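Local coordinates for restriction endonuclease AspBHI (PDB 4OC8), which is a DNA modification-dependent restriction endonuclease that probably binds DNA bearing modified bases and cuts it, and that assembles as a tetramer, at residues Asp17-Gly22 against Thr133-Gly138; Glu226-Thr231 against Thr336-Arg341; Glu253-Ala258 against Ala379-Ile384. One frame throughout, in Å; residues are numbered along the deposited sequence.

Interaction 1. Residues Asp17-Gly22 against Thr133-Gly138; sequences DAVYAG and TFRFRG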
loop_
_atom_site.group_PDB
_atom_site.type_symbol
_atom_site.label_atom_id
_atom_site.label_comp_id
_atom_site.label_asym_id
_atom_site.label_seq_id
_atom_site.Cartn_x
_atom_site.Cartn_y
_atom_site.Cartn_z
ATOM N N ASP A 17 -25.241 5.121 12.152
ATOM C CA ASP A 17 -25.758 3.893 11.544
ATOM C C ASP A 17 -27.165 3.500 12.013
ATOM O O ASP A 17 -27.588 2.359 11.833
ATOM C CB ASP A 17 -24.769 2.730 11.699
ATOM C CG ASP A 17 -23.473 2.959 10.933
ATOM O OD1 ASP A 17 -23.395 3.927 10.147
ATOM O OD2 ASP A 17 -22.535 2.158 11.110
ATOM N N ALA A 18 -27.893 4.448 12.597
ATOM C CA ALA A 18 -29.297 4.223 12.932
ATOM C C ALA A 18 -30.178 4.529 11.724
ATOM O O ALA A 18 -29.850 5.390 10.902
ATOM C CB ALA A 18 -29.710 5.064 14.124
ATOM N N VAL A 19 -31.296 3.823 11.611
ATOM C CA VAL A 19 -32.149 3.966 10.439
ATOM C C VAL A 19 -33.373 4.830 10.717
ATOM O O VAL A 19 -34.146 4.567 11.632
ATOM C CB VAL A 19 -32.578 2.599 9.878
ATOM C CG1 VAL A 19 -33.602 2.778 8.770
ATOM C CG2 VAL A 19 -31.362 1.837 9.370
ATOM N N TYR A 20 -33.533 5.867 9.909
ATOM C CA TYR A 20 -34.624 6.807 10.047
ATOM C C TYR A 20 -35.522 6.717 8.823
ATOM O O TYR A 20 -35.137 7.118 7.725
ATOM C CB TYR A 20 -34.068 8.218 10.212
ATOM C CG TYR A 20 -33.144 8.344 11.399
ATOM C CD1 TYR A 20 -31.797 8.043 11.288
ATOM C CD2 TYR A 20 -33.625 8.746 12.636
ATOM C CE1 TYR A 20 -30.951 8.148 12.374
ATOM C CE2 TYR A 20 -32.788 8.856 13.726
ATOM C CZ TYR A 20 -31.451 8.555 13.591
ATOM O OH TYR A 20 -30.610 8.663 14.674
ATOM N N ALA A 21 -36.719 6.177 9.023
ATOM C CA ALA A 21 -37.631 5.879 7.928
ATOM C C ALA A 21 -38.764 6.890 7.832
ATOM O O ALA A 21 -39.169 7.485 8.831
ATOM C CB ALA A 21 -38.196 4.479 8.095
ATOM N N GLY A 22 -39.275 7.074 6.619
ATOM C CA GLY A 22 -40.424 7.930 6.398
ATOM C C GLY A 22 -41.717 7.206 6.717
ATOM O O GLY A 22 -41.716 6.009 7.002
ATOM N N THR A 133 -36.061 5.894 3.199
ATOM C CA THR A 133 -35.401 5.743 4.493
ATOM C C THR A 133 -33.923 6.097 4.393
ATOM O O THR A 133 -33.311 5.955 3.333
ATOM C CB THR A 133 -35.494 4.304 5.019
ATOM O OG1 THR A 133 -34.648 3.458 4.234
ATOM C CG2 THR A 133 -36.914 3.791 4.949
ATOM N N PHE A 134 -33.347 6.545 5.504
ATOM C CA PHE A 134 -31.950 6.958 5.512
ATOM C C PHE A 134 -31.209 6.442 6.734
ATOM O O PHE A 134 -31.697 6.539 7.849
ATOM C CB PHE A 134 -31.847 8.481 5.472
ATOM C CG PHE A 134 -32.510 9.101 4.280
ATOM C CD1 PHE A 134 -33.856 9.423 4.309
ATOM C CD2 PHE A 134 -31.787 9.369 3.132
ATOM C CE1 PHE A 134 -34.468 9.995 3.213
ATOM C CE2 PHE A 134 -32.394 9.947 2.035
ATOM C CZ PHE A 134 -33.737 10.259 2.076
ATOM N N ARG A 135 -30.021 5.896 6.512
ATOM C CA ARG A 135 -29.123 5.536 7.595
ATOM C C ARG A 135 -28.129 6.674 7.828
ATOM O O ARG A 135 -27.386 7.060 6.918
ATOM C CB ARG A 135 -28.381 4.238 7.265
ATOM C CG ARG A 135 -27.450 3.756 8.361
ATOM C CD ARG A 135 -26.729 2.490 7.943
ATOM N NE ARG A 135 -27.667 1.411 7.652
ATOM C CZ ARG A 135 -27.982 0.444 8.506
ATOM N NH1 ARG A 135 -27.423 0.411 9.707
ATOM N NH2 ARG A 135 -28.848 -0.496 8.156
ATOM N N PHE A 136 -28.132 7.216 9.044
ATOM C CA PHE A 136 -27.205 8.278 9.416
ATOM C C PHE A 136 -25.794 7.717 9.541
ATOM O O PHE A 136 -25.559 6.769 10.287
ATOM C CB PHE A 136 -27.632 8.938 10.729
ATOM C CG PHE A 136 -26.700 10.024 11.191
ATOM C CD1 PHE A 136 -26.598 11.215 10.489
ATOM C CD2 PHE A 136 -25.927 9.855 12.326
ATOM C CE1 PHE A 136 -25.741 12.210 10.906
ATOM C CE2 PHE A 136 -25.068 10.851 12.749
ATOM C CZ PHE A 136 -24.978 12.030 12.037
ATOM N N ARG A 137 -24.859 8.306 8.802
ATOM C CA ARG A 137 -23.508 7.766 8.718
ATOM C C ARG A 137 -22.512 8.519 9.584
ATOM O O ARG A 137 -21.424 8.017 9.869
ATOM C CB ARG A 137 -23.028 7.734 7.267
ATOM C CG ARG A 137 -23.766 6.727 6.400
ATOM C CD ARG A 137 -24.014 5.432 7.150
ATOM N NE ARG A 137 -24.357 4.335 6.254
ATOM C CZ ARG A 137 -23.584 3.274 6.041
ATOM N NH1 ARG A 137 -22.423 3.160 6.670
ATOM N NH2 ARG A 137 -23.978 2.321 5.206
ATOM N N GLY A 138 -22.882 9.724 9.996
ATOM C CA GLY A 138 -22.036 10.503 10.878
ATOM C C GLY A 138 -21.990 11.995 10.598
ATOM O O GLY A 138 -22.582 12.495 9.641
#
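Four backbone hydrogen bonds join Asp17-Gly22 to the antiparallel strand Thr133-Gly138. Tyr20 and Phe134 form the hydrogen-bonded pair: Tyr20 N reaches Phe134 O at 2.8 Å, and Phe134 N reaches Tyr20 O at 2.9 Å. Nearer Asp17, Phe136 N donates to Ala18 O at 3.1 Å, and Asp17 N donates to Phe136 O. Val19, Ala21, Thr133 and Arg135 share one face of the sheet. The Arg135 chain leaves anti to the backbone N and bends at chi3 (-60°). Arg135 CG lies 3.6 Å from Asp17 CA. Val19 CG2 sits over one face of the guanidinium, 3.6 Å from Arg135 NH2, and Glu128 salt-bridges NH2. An alanine at Arg135 would lack the guanidinium and its bridge to Glu128, and would probably leave Val19 and Asp17 less covered. Tyr20, on the sheet face of Phe134, brings CE1 to 3.8 Å from Phe136 CB. Tyr20 OH is fixed by Ile15 N and Asp13 O. Asp17 OD1 makes a long, charge-only salt bridge to Arg137 NH1 and a second to Arg164 of the second subunit. Arg137 NE is hydrogen-bonded to Thr126 OG1. Two positive partners would probably keep the carboxylate ionised, and one links it to another subunit.

Interaction 2. Residues Glu226-Thr231 against Thr336-Arg341; sequences EQLPAT and TSYVDR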
loop_
_atom_site.group_PDB
_atom_site.type_symbol
_atom_site.label_atom_id
_atom_site.label_comp_id
_atom_site.label_asym_id
_atom_site.label_seq_id
_atom_site.Cartn_x
_atom_site.Cartn_y
_atom_site.Cartn_z
ATOM N N GLU A 226 -22.317 -12.390 -3.640
ATOM C CA GLU A 226 -21.558 -11.169 -3.408
ATOM C C GLU A 226 -20.316 -11.089 -4.292
ATOM O O GLU A 226 -19.909 -10.001 -4.706
ATOM C CB GLU A 226 -21.175 -11.056 -1.929
ATOM C CG GLU A 226 -22.362 -10.819 -1.003
ATOM C CD GLU A 226 -21.995 -10.925 0.468
ATOM O OE1 GLU A 226 -20.973 -11.568 0.788
ATOM O OE2 GLU A 226 -22.733 -10.367 1.307
ATOM N N GLN A 227 -19.724 -12.243 -4.582
ATOM C CA GLN A 227 -18.491 -12.296 -5.364
ATOM C C GLN A 227 -18.756 -12.230 -6.866
ATOM O O GLN A 227 -17.901 -11.788 -7.634
ATOM C CB GLN A 227 -17.694 -13.557 -5.023
ATOM C CG GLN A 227 -17.256 -13.631 -3.570
ATOM C CD GLN A 227 -16.692 -14.990 -3.196
ATOM O OE1 GLN A 227 -15.773 -15.492 -3.839
ATOM N NE2 GLN A 227 -17.250 -15.595 -2.156
ATOM N N LEU A 228 -19.940 -12.672 -7.279
ATOM C CA LEU A 228 -20.317 -12.640 -8.687
ATOM C C LEU A 228 -21.133 -11.386 -8.990
ATOM O O LEU A 228 -21.797 -10.842 -8.102
ATOM C CB LEU A 228 -21.118 -13.892 -9.057
ATOM C CG LEU A 228 -20.469 -15.246 -8.765
ATOM C CD1 LEU A 228 -21.410 -16.376 -9.143
ATOM C CD2 LEU A 228 -19.135 -15.385 -9.489
ATOM N N PRO A 229 -21.078 -10.914 -10.244
ATOM C CA PRO A 229 -21.842 -9.733 -10.658
ATOM C C PRO A 229 -23.342 -9.941 -10.492
ATOM O O PRO A 229 -23.818 -11.070 -10.598
ATOM C CB PRO A 229 -21.494 -9.600 -12.143
ATOM C CG PRO A 229 -20.177 -10.265 -12.282
ATOM C CD PRO A 229 -20.208 -11.410 -11.322
ATOM N N ALA A 230 -24.072 -8.861 -10.232
ATOM C CA ALA A 230 -25.518 -8.939 -10.055
ATOM C C ALA A 230 -26.247 -8.797 -11.389
ATOM O O ALA A 230 -26.946 -9.712 -11.826
ATOM C CB ALA A 230 -25.992 -7.876 -9.071
ATOM N N THR A 231 -26.075 -7.647 -12.030
ATOM C CA THR A 231 -26.731 -7.359 -13.301
ATOM C C THR A 231 -26.174 -8.235 -14.425
ATOM O O THR A 231 -25.037 -8.696 -14.346
ATOM C CB THR A 231 -26.557 -5.875 -13.681
ATOM O OG1 THR A 231 -25.283 -5.681 -14.307
ATOM C CG2 THR A 231 -26.655 -4.994 -12.444
ATOM N N THR A 336 -12.176 -14.925 -12.460
ATOM C CA THR A 336 -13.413 -14.517 -13.115
ATOM C C THR A 336 -14.613 -15.273 -12.544
ATOM O O THR A 336 -15.719 -15.188 -13.070
ATOM C CB THR A 336 -13.341 -14.729 -14.640
ATOM O OG1 THR A 336 -12.692 -15.977 -14.925
ATOM C CG2 THR A 336 -12.561 -13.599 -15.291
ATOM N N SER A 337 -14.384 -16.013 -11.466
ATOM C CA SER A 337 -15.455 -16.713 -10.774
ATOM C C SER A 337 -15.445 -16.342 -9.299
ATOM O O SER A 337 -14.947 -15.284 -8.925
ATOM C CB SER A 337 -15.276 -18.218 -10.931
ATOM O OG SER A 337 -16.220 -18.929 -10.156
ATOM N N TYR A 338 -15.995 -17.218 -8.463
ATOM C CA TYR A 338 -16.032 -16.985 -7.022
ATOM C C TYR A 338 -15.228 -18.037 -6.260
ATOM O O TYR A 338 -14.928 -19.108 -6.785
ATOM C CB TYR A 338 -17.473 -16.987 -6.524
ATOM C CG TYR A 338 -18.072 -18.371 -6.373
ATOM C CD1 TYR A 338 -18.461 -19.108 -7.486
ATOM C CD2 TYR A 338 -18.259 -18.936 -5.117
ATOM C CE1 TYR A 338 -19.011 -20.371 -7.353
ATOM C CE2 TYR A 338 -18.809 -20.195 -4.975
ATOM C CZ TYR A 338 -19.186 -20.908 -6.095
ATOM O OH TYR A 338 -19.729 -22.166 -5.949
ATOM N N VAL A 339 -14.876 -17.715 -5.019
ATOM C CA VAL A 339 -14.209 -18.655 -4.126
ATOM C C VAL A 339 -15.237 -19.273 -3.179
ATOM O O VAL A 339 -15.987 -18.549 -2.524
ATOM C CB VAL A 339 -13.129 -17.950 -3.294
ATOM C CG1 VAL A 339 -12.462 -18.932 -2.349
ATOM C CG2 VAL A 339 -12.107 -17.300 -4.204
ATOM N N ASP A 340 -15.272 -20.604 -3.101
ATOM C CA ASP A 340 -16.303 -21.284 -2.312
ATOM C C ASP A 340 -16.168 -21.064 -0.808
ATOM O O ASP A 340 -15.171 -20.513 -0.339
ATOM C CB ASP A 340 -16.399 -22.785 -2.646
ATOM C CG ASP A 340 -15.208 -23.606 -2.139
ATOM O OD1 ASP A 340 -14.429 -23.137 -1.280
ATOM O OD2 ASP A 340 -15.060 -24.757 -2.605
ATOM N N ARG A 341 -17.171 -21.530 -0.067
ATOM C CA ARG A 341 -17.234 -21.348 1.381
ATOM C C ARG A 341 -16.016 -21.913 2.115
ATOM O O ARG A 341 -15.373 -21.202 2.880
ATOM C CB ARG A 341 -18.532 -21.950 1.938
ATOM C CG ARG A 341 -18.769 -21.700 3.425
ATOM C CD ARG A 341 -18.707 -20.217 3.766
ATOM N NE ARG A 341 -19.737 -19.442 3.078
ATOM C CZ ARG A 341 -20.879 -19.051 3.636
ATOM N NH1 ARG A 341 -21.141 -19.360 4.899
ATOM N NH2 ARG A 341 -21.757 -18.346 2.931
#
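Gln227 NE2 is the best-held polar atom, with one full hydrogen bond and two weak ones. Gln227 NE2 donates to Val339 O at 3.2 Å, close to the plane of the amide. The weak bonds go to Ser223 O and Arg222 O. The other half of the same amide works as an acceptor: Val339 N donates to Gln227 OE1 at 2.7 Å, in the carbonyl plane, with an angle of 162° at the hydrogen. Both polar backbone atoms of Val339 are therefore met by one side chain, and the two bonds fix the flip of the amide. The Gln227 chain makes this possible by running out extended beyond CG (chi2 170°). On its way CB passes Tyr338 CB at 3.8 Å, and OE1 lies at the edge of the Tyr338 ring. Leu228 is the first residue to leave the helix. Its CD2 touches Tyr338 CB at 3.8 Å and covers the backbone beside Ser337. Tyr338 has CG between its backbone N and carbonyl carbon (chi1 78°), and its ring leads away from Gln227. Ser337 OG also bonds to Asn311 O, and Asp340 OD1 caps Ala343 N. The contact ties the end of helix 224-227 to the endonuclease loop between strand 330-335 and helix 341-349. The buried amide thus pairs with Val339 much as a neighbouring strand would, satisfying the N-H and C=O of one loop residue.

Interaction 3. Residues Glu253-Ala258 against Ala379-Ile384; sequences EACAGA and AWLDGI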
loop_
_atom_site.group_PDB
_atom_site.type_symbol
_atom_site.label_atom_id
_atom_site.label_comp_id
_atom_site.label_asym_id
_atom_site.label_seq_id
_atom_site.Cartn_x
_atom_site.Cartn_y
_atom_site.Cartn_z
ATOM N N GLU A 253 -3.086 -14.637 -17.109
ATOM C CA GLU A 253 -2.195 -14.128 -16.071
ATOM C C GLU A 253 -1.813 -12.677 -16.351
ATOM O O GLU A 253 -1.870 -11.831 -15.454
ATOM C CB GLU A 253 -0.951 -15.003 -15.948
ATOM C CG GLU A 253 -1.270 -16.442 -15.592
ATOM C CD GLU A 253 -0.042 -17.320 -15.573
ATOM O OE1 GLU A 253 1.080 -16.762 -15.609
ATOM O OE2 GLU A 253 -0.202 -18.562 -15.530
ATOM N N ALA A 254 -1.475 -12.386 -17.605
ATOM C CA ALA A 254 -1.154 -11.022 -18.001
ATOM C C ALA A 254 -2.295 -10.104 -17.600
ATOM O O ALA A 254 -2.084 -9.110 -16.901
ATOM C CB ALA A 254 -0.898 -10.936 -19.493
ATOM N N CYS A 255 -3.506 -10.471 -18.010
ATOM C CA CYS A 255 -4.697 -9.710 -17.660
ATOM C C CYS A 255 -4.775 -9.523 -16.149
ATOM O O CYS A 255 -4.993 -8.403 -15.661
ATOM C CB CYS A 255 -5.952 -10.415 -18.173
ATOM S SG CYS A 255 -7.488 -9.643 -17.651
ATOM N N ALA A 256 -4.549 -10.610 -15.412
ATOM C CA ALA A 256 -4.614 -10.546 -13.961
ATOM C C ALA A 256 -3.648 -9.470 -13.492
ATOM O O ALA A 256 -4.024 -8.576 -12.722
ATOM C CB ALA A 256 -4.273 -11.884 -13.351
ATOM N N GLY A 257 -2.424 -9.528 -14.017
ATOM C CA GLY A 257 -1.394 -8.558 -13.688
ATOM C C GLY A 257 -1.910 -7.147 -13.866
ATOM O O GLY A 257 -1.789 -6.320 -12.961
ATOM N N ALA A 258 -2.543 -6.890 -15.007
ATOM C CA ALA A 258 -3.039 -5.555 -15.294
ATOM C C ALA A 258 -4.031 -5.151 -14.209
ATOM O O ALA A 258 -3.911 -4.075 -13.607
ATOM C CB ALA A 258 -3.673 -5.506 -16.667
ATOM N N ALA A 379 -11.333 -3.671 -26.301
ATOM C CA ALA A 379 -10.242 -2.726 -26.531
ATOM C C ALA A 379 -9.213 -2.786 -25.403
ATOM O O ALA A 379 -8.002 -2.739 -25.646
ATOM C CB ALA A 379 -10.786 -1.326 -26.669
ATOM N N TRP A 380 -9.710 -2.894 -24.173
ATOM C CA TRP A 380 -8.869 -2.993 -22.990
ATOM C C TRP A 380 -7.955 -4.214 -23.059
ATOM O O TRP A 380 -6.742 -4.113 -22.828
ATOM C CB TRP A 380 -9.743 -3.055 -21.737
ATOM C CG TRP A 380 -8.971 -3.192 -20.459
ATOM C CD1 TRP A 380 -8.162 -2.257 -19.889
ATOM C CD2 TRP A 380 -8.949 -4.326 -19.586
ATOM N NE1 TRP A 380 -7.627 -2.741 -18.723
ATOM C CE2 TRP A 380 -8.098 -4.012 -18.512
ATOM C CE3 TRP A 380 -9.565 -5.583 -19.608
ATOM C CZ2 TRP A 380 -7.844 -4.899 -17.470
ATOM C CZ3 TRP A 380 -9.314 -6.466 -18.572
ATOM C CH2 TRP A 380 -8.463 -6.119 -17.518
ATOM N N LEU A 381 -8.547 -5.362 -23.386
ATOM C CA LEU A 381 -7.800 -6.607 -23.530
ATOM C C LEU A 381 -6.780 -6.529 -24.668
ATOM O O LEU A 381 -5.662 -7.045 -24.552
ATOM C CB LEU A 381 -8.758 -7.778 -23.746
ATOM C CG LEU A 381 -9.578 -8.165 -22.517
ATOM C CD1 LEU A 381 -10.657 -9.168 -22.871
ATOM C CD2 LEU A 381 -8.674 -8.722 -21.431
ATOM N N ASP A 382 -7.169 -5.882 -25.764
ATOM C CA ASP A 382 -6.245 -5.637 -26.865
ATOM C C ASP A 382 -5.039 -4.868 -26.342
ATOM O O ASP A 382 -3.887 -5.189 -26.662
ATOM C CB ASP A 382 -6.933 -4.856 -27.990
ATOM C CG ASP A 382 -7.938 -5.700 -28.761
ATOM O OD1 ASP A 382 -7.712 -6.922 -28.904
ATOM O OD2 ASP A 382 -8.952 -5.136 -29.227
ATOM N N GLY A 383 -5.321 -3.864 -25.515
ATOM C CA GLY A 383 -4.289 -3.081 -24.861
ATOM C C GLY A 383 -3.355 -3.926 -24.016
ATOM O O GLY A 383 -2.134 -3.802 -24.121
ATOM N N ILE A 384 -3.925 -4.790 -23.181
ATOM C CA ILE A 384 -3.111 -5.658 -22.332
ATOM C C ILE A 384 -2.201 -6.555 -23.158
ATOM O O ILE A 384 -0.992 -6.577 -22.944
ATOM C CB ILE A 384 -3.969 -6.561 -21.437
ATOM C CG1 ILE A 384 -4.979 -5.735 -20.649
ATOM C CG2 ILE A 384 -3.087 -7.373 -20.492
ATOM C CD1 ILE A 384 -5.911 -6.583 -19.824
#
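Helix segments Glu253-Ala258 and Ala379-Ile384 cross almost at right angles, at 103°, with their axes 10.3 Å apart at closest approach. The contact is apolar and carried by a few side chains. Ile384 is the main one from the second helix. Its CB points toward the first helix, and its two branches divide the work. CG2, anti to the backbone N, lies 4.0 Å from Cys255 CA and also faces Ala254 CB. CD1, at the end of an extended chain (chi2 176°), reaches Ala258 CB at 4.0 Å. It also meets the backbone of Cys255 and lies over one face of the Trp380 ring, toward the rim. Trp380 stands one turn earlier in the same helix. Its CG is anti to the backbone N, which swings the six-membered ring toward Cys255. Cys255 SG approaches CH2 of Trp380 at 3.7 Å and lies 4.7 Å from the centre of that ring. The approach is oblique, 63° off the ring normal, so this is a sulfur-aromatic contact without a sulfur squarely over the face. Leu381 CD2 also touches Cys255 SG, at 4.1 Å. Tyr245 also packs on Cys255 and Leu381. The small side chains of Ala254 and Ala258 let the isoleucine come close. Asp382 takes no part here; it forms a salt bridge with Arg244 and packs on Ala207 of the third subunit. The arrangement is a near-perpendicular helix-helix packing, joining the C-terminal helix 374-386 to helix 251-263 of the PD-(D/E)XK-type endonuclease domain.

In the fold
Interaction 1 belongs to the large mixed sheet of the N-terminal, PUA-clan part, whereas interactions 2 and 3 lie in the endonuclease part. Along the chain interaction 1 closes before the others open. The segments of interactions 2 and 3 alternate, so the two cross along the chain. Their centres are 20 Å apart, with nearest atoms about 7 Å apart. Interaction 1 is further off: 29 Å from interaction 2 between centres and 41 Å from interaction 3, which lies across the centre of the chain. None of the three touches another. Interaction 1 meets the second subunit through several residues, and interaction 3 lies beside the third; no other chain touches interaction 2.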